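Local coordinates for protein restriction endonuclease r.bpuji (Bacillus pumilus, PDB 2VLA) that is a restriction endonuclease that probably cleaves DNA, and whose N-terminal recognition domain, the part present here, binds its cognate DNA sequence, at residues L142-S156 with L222-Y234. Residues are numbered along the deposited sequence; the frame is centred on the assembly and turned at random.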
ATOM      1  N   LEU A 142       7.002  10.183  -3.107  1.00 10.56           N
ATOM      2  CA  LEU A 142       6.786  11.602  -3.039  1.00 10.81           C
ATOM      3  C   LEU A 142       8.136  12.375  -3.153  1.00 11.08           C
ATOM      4  O   LEU A 142       8.222  13.378  -3.845  1.00 11.17           O
ATOM      5  CB  LEU A 142       6.081  11.955  -1.731  1.00 10.86           C
ATOM      6  CG  LEU A 142       4.591  11.542  -1.693  1.00 10.92           C
ATOM      7  CD1 LEU A 142       4.067  11.847  -0.299  1.00 13.51           C
ATOM      8  CD2 LEU A 142       3.740  12.272  -2.795  1.00 11.89           C
ATOM      9  N   GLN A 143       9.191  11.893  -2.480  1.00 11.08           N
ATOM     10  CA  GLN A 143      10.471  12.541  -2.612  1.00 10.94           C
ATOM     11  C   GLN A 143      11.064  12.427  -4.023  1.00 10.63           C
ATOM     12  O   GLN A 143      11.655  13.368  -4.528  1.00 11.74           O
ATOM     13  CB  GLN A 143      11.456  12.004  -1.576  1.00 11.69           C
ATOM     14  CG  GLN A 143      12.817  12.744  -1.551  1.00 12.38           C
ATOM     15  CD  GLN A 143      12.706  14.152  -1.026  1.00 14.27           C
ATOM     16  OE1 GLN A 143      11.744  14.509  -0.374  1.00 16.34           O
ATOM     17  NE2 GLN A 143      13.775  14.914  -1.187  1.00 21.88           N
ATOM     18  N   VAL A 144      10.891  11.268  -4.661  1.00 10.90           N
ATOM     19  CA  VAL A 144      11.329  11.110  -6.048  1.00 10.66           C
ATOM     20  C   VAL A 144      10.600  12.144  -6.960  1.00 10.97           C
ATOM     21  O   VAL A 144      11.212  12.794  -7.795  1.00 10.94           O
ATOM     22  CB  VAL A 144      11.062   9.671  -6.545  1.00 11.50           C
ATOM     23  CG1 VAL A 144      11.156   9.569  -8.087  1.00 12.63           C
ATOM     24  CG2 VAL A 144      12.018   8.687  -5.894  1.00 12.45           C
ATOM     25  N   LEU A 145       9.293  12.305  -6.746  1.00 10.67           N
ATOM     26  CA  LEU A 145       8.519  13.257  -7.553  1.00 10.29           C
ATOM     27  C   LEU A 145       8.956  14.709  -7.285  1.00 11.23           C
ATOM     28  O   LEU A 145       9.055  15.519  -8.222  1.00 11.47           O
ATOM     29  CB  LEU A 145       7.020  13.080  -7.287  1.00 11.38           C
ATOM     30  CG  LEU A 145       6.408  11.780  -7.835  1.00 11.23           C
ATOM     31  CD1 LEU A 145       5.007  11.612  -7.293  1.00 13.06           C
ATOM     32  CD2 LEU A 145       6.409  11.764  -9.368  1.00 14.22           C
ATOM     33  N   LEU A 146       9.216  15.044  -6.011  1.00 11.95           N
ATOM     34  CA  LEU A 146       9.720  16.390  -5.676  1.00 11.30           C
ATOM     35  C   LEU A 146      11.050  16.629  -6.367  1.00 11.77           C
ATOM     36  O   LEU A 146      11.283  17.683  -6.942  1.00 13.08           O
ATOM     37  CB  LEU A 146       9.898  16.561  -4.167  1.00 11.70           C
ATOM     38  CG  LEU A 146       8.617  16.768  -3.359  1.00 15.48           C
ATOM     39  CD1 LEU A 146       8.926  16.580  -1.896  1.00 16.98           C
ATOM     40  CD2 LEU A 146       7.999  18.143  -3.608  1.00 15.87           C
ATOM     41  N   THR A 147      11.927  15.635  -6.282  1.00 11.93           N
ATOM     42  CA  THR A 147      13.264  15.734  -6.858  1.00 12.04           C
ATOM     43  C   THR A 147      13.213  15.826  -8.390  1.00 12.67           C
ATOM     44  O   THR A 147      13.948  16.595  -8.997  1.00 12.97           O
ATOM     45  CB  THR A 147      14.146  14.565  -6.394  1.00 12.45           C
ATOM     46  OG1 THR A 147      14.195  14.565  -4.971  1.00 14.82           O
ATOM     47  CG2 THR A 147      15.592  14.663  -6.957  1.00 14.89           C
ATOM     48  N   ALA A 148      12.266  15.106  -9.013  1.00 11.67           N
ATOM     49  CA  ALA A 148      12.037  15.253 -10.455  1.00 12.26           C
ATOM     50  C   ALA A 148      11.666  16.704 -10.801  1.00 12.34           C
ATOM     51  O   ALA A 148      12.272  17.321 -11.671  1.00 13.32           O
ATOM     52  CB  ALA A 148      10.944  14.273 -10.921  1.00 13.38           C
ATOM     53  N   ASP A 149      10.704  17.268 -10.077  1.00 13.38           N
ATOM     54  CA  ASP A 149      10.306  18.655 -10.332  1.00 13.84           C
ATOM     55  C   ASP A 149      11.485  19.620 -10.129  1.00 13.88           C
ATOM     56  O   ASP A 149      11.667  20.560 -10.895  1.00 15.25           O
ATOM     57  CB  ASP A 149       9.143  19.065  -9.429  1.00 13.93           C
ATOM     58  CG  ASP A 149       7.818  18.557  -9.915  1.00 19.25           C
ATOM     59  OD1 ASP A 149       7.745  18.086 -11.077  1.00 19.34           O
ATOM     60  OD2 ASP A 149       6.829  18.642  -9.151  1.00 19.56           O
ATOM     61  N   ASN A 150      12.282  19.369  -9.099  1.00 13.92           N
ATOM     62  CA  ASN A 150      13.427  20.230  -8.792  1.00 14.78           C
ATOM     63  C   ASN A 150      14.466  20.202  -9.907  1.00 14.79           C
ATOM     64  O   ASN A 150      15.256  21.139 -10.061  1.00 17.37           O
ATOM     65  CB  ASN A 150      14.056  19.826  -7.448  1.00 15.62           C
ATOM     66  CG  ASN A 150      13.189  20.202  -6.270  1.00 18.59           C
ATOM     67  OD1 ASN A 150      12.312  21.050  -6.387  1.00 24.36           O
ATOM     68  ND2 ASN A 150      13.419  19.562  -5.133  1.00 20.29           N
ATOM     69  N   ASN A 151      14.480  19.105 -10.659  1.00 15.29           N
ATOM     70  CA  ASN A 151      15.388  18.920 -11.752  1.00 15.66           C
ATOM     71  C   ASN A 151      14.689  19.053 -13.117  1.00 17.06           C
ATOM     72  O   ASN A 151      15.228  18.637 -14.150  1.00 18.15           O
ATOM     73  CB  ASN A 151      16.062  17.556 -11.631  1.00 17.14           C
ATOM     74  CG  ASN A 151      17.126  17.540 -10.584  1.00 19.11           C
ATOM     75  OD1 ASN A 151      18.255  17.935 -10.847  1.00 22.12           O
ATOM     76  ND2 ASN A 151      16.771  17.154  -9.373  1.00 18.16           N
ATOM     77  N   ASN A 152      13.490  19.630 -13.106  1.00 16.12           N
ATOM     78  CA  ASN A 152      12.791  19.997 -14.328  1.00 17.75           C
ATOM     79  C   ASN A 152      12.538  18.824 -15.270  1.00 18.18           C
ATOM     80  O   ASN A 152      12.582  18.979 -16.498  1.00 20.32           O
ATOM     81  CB  ASN A 152      13.543  21.125 -15.026  1.00 19.15           C
ATOM     82  CG  ASN A 152      13.641  22.376 -14.148  1.00 20.92           C
ATOM     83  OD1 ASN A 152      12.629  22.882 -13.675  1.00 27.78           O
ATOM     84  ND2 ASN A 152      14.874  22.840 -13.881  1.00 25.69           N
ATOM     85  N   ILE A 153      12.182  17.670 -14.702  1.00 15.24           N
ATOM     86  CA  ILE A 153      11.641  16.571 -15.501  1.00 14.65           C
ATOM     87  C   ILE A 153      10.365  16.042 -14.870  1.00 13.36           C
ATOM     88  O   ILE A 153      10.073  16.324 -13.691  1.00 15.41           O
ATOM     89  CB  ILE A 153      12.649  15.410 -15.707  1.00 15.59           C
ATOM     90  CG1 ILE A 153      12.945  14.701 -14.381  1.00 15.58           C
ATOM     91  CG2 ILE A 153      13.938  15.927 -16.353  1.00 19.85           C
ATOM     92  CD1 ILE A 153      13.587  13.351 -14.547  1.00 16.54           C
ATOM     93  N   GLN A 154       9.576  15.326 -15.669  1.00 15.51           N
ATOM     94  CA  GLN A 154       8.391  14.688 -15.157  1.00 14.66           C
ATOM     95  C   GLN A 154       8.452  13.197 -15.446  1.00 12.93           C
ATOM     96  O   GLN A 154       9.099  12.778 -16.395  1.00 15.78           O
ATOM     97  CB  GLN A 154       7.156  15.309 -15.796  1.00 19.66           C
ATOM     98  CG  GLN A 154       6.995  16.780 -15.438  1.00 24.29           C
ATOM     99  CD  GLN A 154       5.960  17.465 -16.256  1.00 27.11           C
ATOM    100  OE1 GLN A 154       6.036  17.485 -17.486  1.00 29.86           O
ATOM    101  NE2 GLN A 154       4.987  18.067 -15.587  1.00 32.92           N
ATOM    102  N   LEU A 155       7.841  12.413 -14.576  1.00 13.66           N
ATOM    103  CA  LEU A 155       7.934  10.964 -14.631  1.00 12.41           C
ATOM    104  C   LEU A 155       6.626  10.326 -15.051  1.00 13.45           C
ATOM    105  O   LEU A 155       5.544  10.787 -14.689  1.00 12.96           O
ATOM    106  CB  LEU A 155       8.315  10.408 -13.257  1.00 12.25           C
ATOM    107  CG  LEU A 155       9.599  10.956 -12.643  1.00 14.09           C
ATOM    108  CD1 LEU A 155       9.861  10.230 -11.369  1.00 18.57           C
ATOM    109  CD2 LEU A 155      10.718  10.787 -13.617  1.00 15.73           C
ATOM    110  N   SER A 156       6.745   9.219 -15.757  1.00 12.97           N
ATOM    111  CA  SER A 156       5.597   8.410 -16.120  1.00 12.40           C
ATOM    112  C   SER A 156       5.377   7.325 -15.086  1.00 12.44           C
ATOM    113  O   SER A 156       6.249   7.048 -14.244  1.00 12.34           O
ATOM    114  CB  SER A 156       5.823   7.761 -17.477  1.00 13.99           C
ATOM    115  OG  SER A 156       6.822   6.750 -17.366  1.00 14.57           O
ATOM    116  N   LEU A 222      -2.642  13.584  -3.150  1.00 12.32           N
ATOM    117  CA  LEU A 222      -1.249  14.029  -3.168  1.00 12.72           C
ATOM    118  C   LEU A 222      -0.665  14.049  -4.575  1.00 12.27           C
ATOM    119  O   LEU A 222       0.277  14.816  -4.851  1.00 13.15           O
ATOM    120  CB  LEU A 222      -0.405  13.182  -2.238  1.00 12.63           C
ATOM    121  CG  LEU A 222      -0.920  13.157  -0.807  1.00 13.87           C
ATOM    122  CD1 LEU A 222      -0.017  12.325   0.054  1.00 20.76           C
ATOM    123  CD2 LEU A 222      -1.093  14.591  -0.246  1.00 17.51           C
ATOM    124  N   ILE A 223      -1.264  13.269  -5.480  1.00 12.33           N
ATOM    125  CA  ILE A 223      -0.829  13.228  -6.870  1.00 12.94           C
ATOM    126  C   ILE A 223      -2.008  13.153  -7.799  1.00 13.37           C
ATOM    127  O   ILE A 223      -3.123  12.902  -7.371  1.00 13.70           O
ATOM    128  CB  ILE A 223       0.090  12.040  -7.138  1.00 14.42           C
ATOM    129  CG1 ILE A 223      -0.684  10.703  -6.996  1.00 12.04           C
ATOM    130  CG2 ILE A 223       1.340  12.097  -6.202  1.00 17.86           C
ATOM    131  CD1 ILE A 223       0.015   9.453  -7.522  1.00 12.83           C
ATOM    132  N   ARG A 224      -1.743  13.384  -9.081  0.50 13.67           N
ATOM    133  CA  ARG A 224      -2.714  13.151 -10.135  0.50 15.95           C
ATOM    134  C   ARG A 224      -2.037  12.312 -11.218  0.50 15.82           C
ATOM    135  O   ARG A 224      -0.930  12.645 -11.672  0.50 16.99           O
ATOM    136  CB  ARG A 224      -3.192  14.481 -10.717  0.50 17.94           C
ATOM    137  CG  ARG A 224      -4.322  14.348 -11.726  0.50 18.49           C
ATOM    138  CD  ARG A 224      -5.626  14.991 -11.220  0.50 27.71           C
ATOM    139  NE  ARG A 224      -6.610  14.003 -10.759  0.50 33.16           N
ATOM    140  CZ  ARG A 224      -6.848  12.840 -11.363  0.50 30.50           C
ATOM    141  NH1 ARG A 224      -6.183  12.511 -12.452  0.50 36.98           N
ATOM    142  NH2 ARG A 224      -7.759  12.009 -10.875  0.50 28.19           N
ATOM    143  N   ILE A 225      -2.652  11.177 -11.550  1.00 13.47           N
ATOM    144  CA  ILE A 225      -2.154  10.287 -12.551  1.00 14.22           C
ATOM    145  C   ILE A 225      -2.930  10.568 -13.833  1.00 15.19           C
ATOM    146  O   ILE A 225      -4.141  10.414 -13.863  1.00 21.62           O
ATOM    147  CB  ILE A 225      -2.444   8.790 -12.165  1.00 16.32           C
ATOM    148  CG1 ILE A 225      -1.894   8.438 -10.775  1.00 15.85           C
ATOM    149  CG2 ILE A 225      -1.859   7.843 -13.215  1.00 19.21           C
ATOM    150  CD1 ILE A 225      -2.445   7.119 -10.231  1.00 18.50           C
ATOM    151  N   ASP A 226      -2.248  11.006 -14.862  1.00 13.77           N
ATOM    152  CA  ASP A 226      -2.889  11.102 -16.180  1.00 14.04           C
ATOM    153  C   ASP A 226      -2.338  10.023 -17.112  1.00 17.03           C
ATOM    154  O   ASP A 226      -1.693   9.082 -16.670  1.00 17.03           O
ATOM    155  CB  ASP A 226      -2.785  12.524 -16.749  1.00 14.23           C
ATOM    156  CG  ASP A 226      -1.376  12.935 -17.124  1.00 14.63           C
ATOM    157  OD1 ASP A 226      -0.694  12.195 -17.855  1.00 16.68           O
ATOM    158  OD2 ASP A 226      -0.971  14.068 -16.734  1.00 19.49           O
ATOM    159  N   GLY A 227      -2.730  10.071 -18.375  1.00 15.36           N
ATOM    160  CA  GLY A 227      -2.338   9.032 -19.337  1.00 16.11           C
ATOM    161  C   GLY A 227      -0.822   8.941 -19.526  1.00 17.76           C
ATOM    162  O   GLY A 227      -0.301   7.899 -19.938  1.00 20.18           O
ATOM    163  N   ASN A 228      -0.153  10.075 -19.336  1.00 17.87           N
ATOM    164  CA  ASN A 228       1.252  10.220 -19.685  1.00 16.84           C
ATOM    165  C   ASN A 228       2.149  10.251 -18.432  1.00 16.53           C
ATOM    166  O   ASN A 228       3.275   9.746 -18.461  1.00 18.44           O
ATOM    167  CB  ASN A 228       1.485  11.541 -20.456  1.00 17.70           C
ATOM    168  CG  ASN A 228       0.848  11.556 -21.845  1.00 21.50           C
ATOM    169  OD1 ASN A 228       0.616  12.619 -22.413  1.00 25.96           O
ATOM    170  ND2 ASN A 228       0.620  10.405 -22.391  1.00 21.82           N
ATOM    171  N   LEU A 229       1.670  10.881 -17.354  1.00 14.84           N
ATOM    172  CA  LEU A 229       2.567  11.358 -16.276  1.00 13.30           C
ATOM    173  C   LEU A 229       1.952  11.171 -14.927  1.00 13.69           C
ATOM    174  O   LEU A 229       0.722  11.159 -14.785  1.00 15.07           O
ATOM    175  CB  LEU A 229       2.844  12.832 -16.486  1.00 14.51           C
ATOM    176  CG  LEU A 229       3.672  13.195 -17.698  1.00 17.10           C
ATOM    177  CD1 LEU A 229       3.860  14.710 -17.739  1.00 19.38           C
ATOM    178  CD2 LEU A 229       5.022  12.452 -17.709  1.00 21.00           C
ATOM    179  N   VAL A 230       2.819  11.070 -13.903  1.00 12.34           N
ATOM    180  CA  VAL A 230       2.388  11.162 -12.530  1.00 13.91           C
ATOM    181  C   VAL A 230       2.891  12.488 -11.985  1.00 13.20           C
ATOM    182  O   VAL A 230       4.100  12.734 -11.985  1.00 15.86           O
ATOM    183  CB  VAL A 230       2.998  10.016 -11.704  1.00 14.61           C
ATOM    184  CG1 VAL A 230       2.665  10.192 -10.211  1.00 17.82           C
ATOM    185  CG2 VAL A 230       2.523   8.652 -12.231  1.00 17.26           C
ATOM    186  N   LYS A 231       1.981  13.347 -11.533  1.00 13.52           N
ATOM    187  CA  LYS A 231       2.343  14.702 -11.073  1.00 15.48           C
ATOM    188  C   LYS A 231       1.847  14.983  -9.663  1.00 15.08           C
ATOM    189  O   LYS A 231       0.785  14.533  -9.278  1.00 16.35           O
ATOM    190  CB  LYS A 231       1.764  15.747 -12.022  1.00 17.50           C
ATOM    191  CG  LYS A 231       2.321  15.664 -13.439  1.00 21.24           C
ATOM    192  CD  LYS A 231       1.566  16.576 -14.390  1.00 27.43           C
ATOM    193  CE  LYS A 231       1.837  18.037 -14.084  1.00 32.16           C
ATOM    194  NZ  LYS A 231       1.180  18.938 -15.067  1.00 35.48           N
ATOM    195  N   LEU A 232       2.651  15.711  -8.877  1.00 13.61           N
ATOM    196  CA  LEU A 232       2.223  16.164  -7.580  1.00 13.11           C
ATOM    197  C   LEU A 232       1.099  17.176  -7.668  1.00 14.07           C
ATOM    198  O   LEU A 232       1.067  17.998  -8.564  1.00 15.97           O
ATOM    199  CB  LEU A 232       3.404  16.777  -6.797  1.00 12.49           C
ATOM    200  CG  LEU A 232       4.512  15.796  -6.412  1.00 13.09           C
ATOM    201  CD1 LEU A 232       5.808  16.546  -6.019  1.00 16.66           C
ATOM    202  CD2 LEU A 232       4.099  14.872  -5.255  1.00 13.55           C
ATOM    203  N   ASN A 233       0.223  17.130  -6.683  1.00 13.66           N
ATOM    204  CA  ASN A 233      -0.791  18.151  -6.482  1.00 15.01           C
ATOM    205  C   ASN A 233      -0.347  19.182  -5.436  1.00 13.69           C
ATOM    206  O   ASN A 233      -0.513  18.978  -4.226  1.00 14.83           O
ATOM    207  CB  ASN A 233      -2.092  17.504  -6.032  1.00 14.94           C
ATOM    208  CG  ASN A 233      -3.145  18.519  -5.690  1.00 17.26           C
ATOM    209  OD1 ASN A 233      -3.082  19.669  -6.138  1.00 19.17           O
ATOM    210  ND2 ASN A 233      -4.077  18.136  -4.846  1.00 17.87           N
ATOM    211  N   TYR A 234       0.220  20.288  -5.891  1.00 16.23           N
ATOM    212  CA  TYR A 234       0.856  21.228  -4.960  1.00 17.18           C
ATOM    213  C   TYR A 234      -0.161  22.018  -4.116  1.00 16.27           C
ATOM    214  O   TYR A 234       0.218  22.715  -3.193  1.00 19.42           O
ATOM    215  CB  TYR A 234       1.810  22.170  -5.704  1.00 17.78           C
ATOM    216  CG  TYR A 234       3.144  21.519  -6.042  1.00 15.29           C
ATOM    217  CD1 TYR A 234       4.143  21.435  -5.095  1.00 16.65           C
ATOM    218  CD2 TYR A 234       3.373  20.947  -7.293  1.00 19.82           C
ATOM    219  CE1 TYR A 234       5.354  20.838  -5.377  1.00 16.51           C
ATOM    220  CE2 TYR A 234       4.577  20.330  -7.587  1.00 18.01           C
ATOM    221  CZ  TYR A 234       5.582  20.305  -6.614  1.00 17.04           C
ATOM    222  OH  TYR A 234       6.810  19.711  -6.859  1.00 16.83           O
TER
HETATM  223  O   HOH W   1       5.107  16.669  -9.923  1.00 23.00           O
HETATM  224  O   HOH W   2       9.034  20.942  -5.812  1.00 33.22           O
HETATM  225  O   HOH W   3       6.536  13.728 -12.468  1.00 18.06           O
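Leu142, Leu145 and Leu146 of helix 137-150 pack against Leu232 of a two-stranded hairpin that follows helix 203-219, an arrangement consistent with the wing of a winged helix-turn-helix packed against helix 137-150. The helix crosses strand 230-232 almost perpendicularly (86°). Leucine suits position 232 because its two methyls reach different neighbours: CD1 meets Leu146 CD2 at 3.6 Å and CD2 meets Leu142 CD2 at 3.6 Å, while Leu232 CG sits over Leu145 CB. Leu145 sends CD1 across Ile223 CG2 (3.9 Å) and Val230 CG1, roughly at right angles to both side chains.

At the more exposed margin a carboxylate can take a hydroxyl's bond. With CG anti to the carbonyl carbon (chi1 -79°) Asp149 faces the tyrosine, and OD2 lies at the edge of the Tyr234 ring, in its plane. Tyr234 OH donates to the anti lone pair of Asp149 OD2 over 2.5 Å; a water bound to the same oxygen accepts from Leu232 N. A leucine here would probably leave the Tyr234 hydroxyl without its acceptor and that water without its carboxylate partner.

Gln154 suits its exposed place, its apolar stem against Leu229 and NE2 alongside Lys231 CE. One residue on, Leu155 O accepts from Val230 N at 2.9 Å, almost straight (172°).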